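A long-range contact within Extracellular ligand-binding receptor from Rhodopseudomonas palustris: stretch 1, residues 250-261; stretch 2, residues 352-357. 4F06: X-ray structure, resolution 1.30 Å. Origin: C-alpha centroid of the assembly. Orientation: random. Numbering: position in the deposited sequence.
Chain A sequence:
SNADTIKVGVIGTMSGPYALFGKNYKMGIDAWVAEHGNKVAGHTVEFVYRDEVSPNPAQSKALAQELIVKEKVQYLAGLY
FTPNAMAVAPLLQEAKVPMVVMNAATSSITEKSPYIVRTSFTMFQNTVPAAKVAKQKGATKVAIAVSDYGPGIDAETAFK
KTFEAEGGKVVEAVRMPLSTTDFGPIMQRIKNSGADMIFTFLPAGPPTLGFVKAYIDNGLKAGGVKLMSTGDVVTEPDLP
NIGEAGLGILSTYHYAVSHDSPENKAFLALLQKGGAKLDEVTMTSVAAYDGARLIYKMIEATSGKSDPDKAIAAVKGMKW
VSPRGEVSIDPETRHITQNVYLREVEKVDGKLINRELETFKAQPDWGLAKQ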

# COMPACT_ATOMS: atom_id res chain seq x y z
N LEU A 250 12.41 -6.27 10.85
CA LEU A 250 12.82 -5.60 9.63
C LEU A 250 11.68 -5.60 8.61
O LEU A 250 10.95 -6.61 8.46
CB LEU A 250 14.03 -6.31 9.00
CG LEU A 250 15.27 -6.33 9.88
CD1 LEU A 250 16.34 -7.24 9.30
CD2 LEU A 250 15.81 -4.92 10.09
N SER A 251 11.55 -4.51 7.86
CA SER A 251 10.59 -4.47 6.77
C SER A 251 11.07 -3.57 5.67
O SER A 251 11.81 -2.61 5.93
CB SER A 251 9.21 -4.00 7.29
OG SER A 251 9.27 -2.67 7.80
N THR A 252 10.58 -3.80 4.45
CA THR A 252 10.82 -2.88 3.35
C THR A 252 9.50 -2.22 2.97
O THR A 252 8.46 -2.88 2.87
CB THR A 252 11.48 -3.57 2.15
OG1 THR A 252 10.72 -4.74 1.84
CG2 THR A 252 12.94 -3.92 2.47
N TYR A 253 9.53 -0.93 2.72
CA TYR A 253 8.31 -0.23 2.38
C TYR A 253 8.63 1.13 1.82
O TYR A 253 9.70 1.72 2.08
CB TYR A 253 7.40 -0.04 3.59
CG TYR A 253 5.91 -0.23 3.38
CD1 TYR A 253 5.40 -1.26 2.54
CD2 TYR A 253 4.96 0.50 4.13
CE1 TYR A 253 4.04 -1.53 2.45
CE2 TYR A 253 3.61 0.20 4.09
CZ TYR A 253 3.15 -0.81 3.26
OH TYR A 253 1.79 -1.08 3.24
N HIS A 254 7.66 1.67 1.09
CA HIS A 254 7.77 2.96 0.41
C HIS A 254 7.42 4.16 1.31
O HIS A 254 7.66 5.29 0.92
CB HIS A 254 6.84 2.94 -0.83
CG HIS A 254 5.45 2.66 -0.41
ND1 HIS A 254 5.07 1.46 0.15
CD2 HIS A 254 4.35 3.50 -0.35
CE1 HIS A 254 3.79 1.56 0.55
NE2 HIS A 254 3.33 2.79 0.23
N TYR A 255 6.85 3.92 2.48
CA TYR A 255 6.48 5.03 3.35
C TYR A 255 6.64 4.63 4.80
O TYR A 255 6.15 3.57 5.21
CB TYR A 255 5.03 5.53 3.11
CG TYR A 255 4.67 6.71 4.00
CD1 TYR A 255 5.34 7.94 3.84
CD2 TYR A 255 3.75 6.60 5.06
CE1 TYR A 255 5.07 9.02 4.68
CE2 TYR A 255 3.46 7.71 5.87
CZ TYR A 255 4.16 8.89 5.70
OH TYR A 255 3.89 9.95 6.54
N ALA A 256 7.20 5.55 5.59
CA ALA A 256 7.19 5.47 7.06
C ALA A 256 6.71 6.81 7.61
O ALA A 256 7.13 7.86 7.11
CB ALA A 256 8.57 5.14 7.65
N VAL A 257 5.88 6.78 8.64
CA VAL A 257 5.42 8.01 9.28
C VAL A 257 6.63 8.80 9.79
O VAL A 257 6.62 10.04 9.81
CB VAL A 257 4.44 7.69 10.41
CG1 VAL A 257 4.07 8.94 11.21
CG2 VAL A 257 3.20 7.02 9.83
N SER A 258 7.70 8.09 10.16
CA SER A 258 8.93 8.71 10.66
C SER A 258 9.81 9.29 9.55
O SER A 258 10.89 9.84 9.84
CB SER A 258 9.75 7.69 11.41
OG SER A 258 10.28 6.75 10.49
N HIS A 259 9.40 9.22 8.28
CA HIS A 259 10.29 9.68 7.21
C HIS A 259 10.79 11.09 7.47
O HIS A 259 9.97 12.02 7.68
CB HIS A 259 9.59 9.59 5.83
CG HIS A 259 10.49 9.96 4.70
ND1 HIS A 259 11.59 9.22 4.37
CD2 HIS A 259 10.42 11.02 3.80
CE1 HIS A 259 12.19 9.78 3.30
NE2 HIS A 259 11.49 10.88 2.95
N ASP A 260 12.11 11.30 7.38
CA ASP A 260 12.68 12.60 7.77
C ASP A 260 12.86 13.46 6.53
O ASP A 260 13.89 13.37 5.83
CB ASP A 260 14.01 12.31 8.46
CG ASP A 260 14.60 13.55 9.09
OD1 ASP A 260 14.14 14.70 8.81
OD2 ASP A 260 15.65 13.39 9.78
N SER A 261 11.83 14.25 6.21
CA SER A 261 11.92 15.23 5.11
C SER A 261 11.01 16.38 5.43
O SER A 261 10.05 16.21 6.16
CB SER A 261 11.55 14.62 3.74
OG SER A 261 10.14 14.41 3.71
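Stretch 2, residues 352-357: LINREL

Stretch 2, Leu352 to Leu357, is assigned as strand throughout and continues beyond both of its ends; phi/psi are extended from Leu352 to Glu356 (-136/164° at Ile353, -76/124° at Glu356), whereas Leu357 departs with psi near -26°. It lies against the loop that follows the strand Leu250–Tyr253, and chiefly against the type I turn from Ala256 to His259, which is closed by His259 N donating to Ala256 O at 2.9 Å. The register advances in the same sense along both chains: the CA atoms of Ala256 and Asn354 are 6.3 Å apart, those of Ser258 and Arg355 6.6 Å, and those of His259 and Glu356 7.0 Å. No direct hydrogen bond joins backbone to backbone across the contact, which buries 326 Å² in all.

Two direct hydrogen bonds set the polar geometry. Ser258, with chi1 at 70° (p), donates from OG to the backbone Asn354 O at 2.8 Å. His259 ND1 donates to Glu356 OE1 at 2.6 Å with an N-H...acceptor angle of 173°, so the bond is short and nearly linear; OE1 accordingly lies at the edge of the imidazole, near its plane. The m, t conformation of Glu356 (chi1 -64°, chi2 171°) extends its carboxylate to this position.

Carbon–carbon packing is modest: Ser258 CB approaches Ile353 CD1 at 3.9 Å. The Ala256 methyl points toward stretch 2 and makes van der Waals contacts with polar atoms, CB lying 3.7 Å from Asn354 O and 3.5 Å from Glu356 OE2. Arg355 directs its CA-to-CB bond away, while Ile353, Asn354 and Glu356 point theirs toward stretch 1.

Water completes the join. Water 3 accepts from Ser258 N at 3.2 Å and Asn354 N at 3.0 Å; water 4 donates to Ser258 OG at 2.8 Å and accepts from Glu356 N at 2.9 Å. Glu356 OE2 receives water 1 and water 2, each at 2.8 Å, linking it to Tyr253 O (3.1 Å from water 1) and Ala256 N (3.2 Å from water 2).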

# COMPACT_ATOMS: atom_id res chain seq x y z
N LEU A 352 7.37 3.77 19.51
CA LEU A 352 7.76 2.77 18.50
C LEU A 352 7.50 3.28 17.10
O LEU A 352 6.42 3.78 16.81
CB LEU A 352 6.99 1.45 18.75
CG LEU A 352 7.32 0.82 20.10
CD1 LEU A 352 6.32 -0.26 20.48
CD2 LEU A 352 8.71 0.20 20.03
N ILE A 353 8.54 3.18 16.26
CA ILE A 353 8.51 3.66 14.89
C ILE A 353 9.16 2.63 13.97
O ILE A 353 9.88 1.73 14.41
CB ILE A 353 9.26 5.01 14.73
CG1 ILE A 353 10.79 4.85 14.91
CG2 ILE A 353 8.67 6.09 15.65
CD1 ILE A 353 11.56 6.06 14.42
N ASN A 354 8.92 2.77 12.66
CA ASN A 354 9.74 2.05 11.66
C ASN A 354 10.84 3.01 11.25
O ASN A 354 10.60 3.94 10.46
CB ASN A 354 8.87 1.64 10.46
CG ASN A 354 7.86 0.57 10.84
OD1 ASN A 354 6.63 0.75 10.67
ND2 ASN A 354 8.33 -0.52 11.35
N ARG A 355 12.05 2.83 11.80
CA ARG A 355 13.14 3.74 11.49
C ARG A 355 13.73 3.35 10.14
O ARG A 355 14.16 2.20 9.97
CB ARG A 355 14.22 3.60 12.55
CG ARG A 355 15.43 4.55 12.33
CD ARG A 355 15.08 5.92 12.93
NE ARG A 355 16.12 6.91 12.89
CZ ARG A 355 17.11 7.05 13.78
NH1 ARG A 355 18.00 8.04 13.59
NH2 ARG A 355 17.20 6.25 14.85
N GLU A 356 13.78 4.27 9.19
CA GLU A 356 14.38 4.00 7.87
C GLU A 356 15.89 4.01 7.99
O GLU A 356 16.48 5.02 8.44
CB GLU A 356 13.92 5.03 6.82
CG GLU A 356 12.39 4.95 6.59
CD GLU A 356 11.86 6.07 5.74
OE1 GLU A 356 12.48 7.18 5.74
OE2 GLU A 356 10.80 5.90 5.10
N LEU A 357 16.51 2.91 7.60
CA LEU A 357 17.96 2.70 7.77
C LEU A 357 18.70 2.74 6.42
O LEU A 357 19.90 2.97 6.38
CB LEU A 357 18.24 1.31 8.38
CG LEU A 357 17.60 1.02 9.71
CD1 LEU A 357 18.01 -0.37 10.16
CD2 LEU A 357 18.00 2.05 10.75
O HOH W 1 9.55 3.44 4.69
O HOH W 2 8.94 7.26 3.54
O HOH W 3 7.49 5.08 11.33
O HOH W 4 12.95 6.99 9.75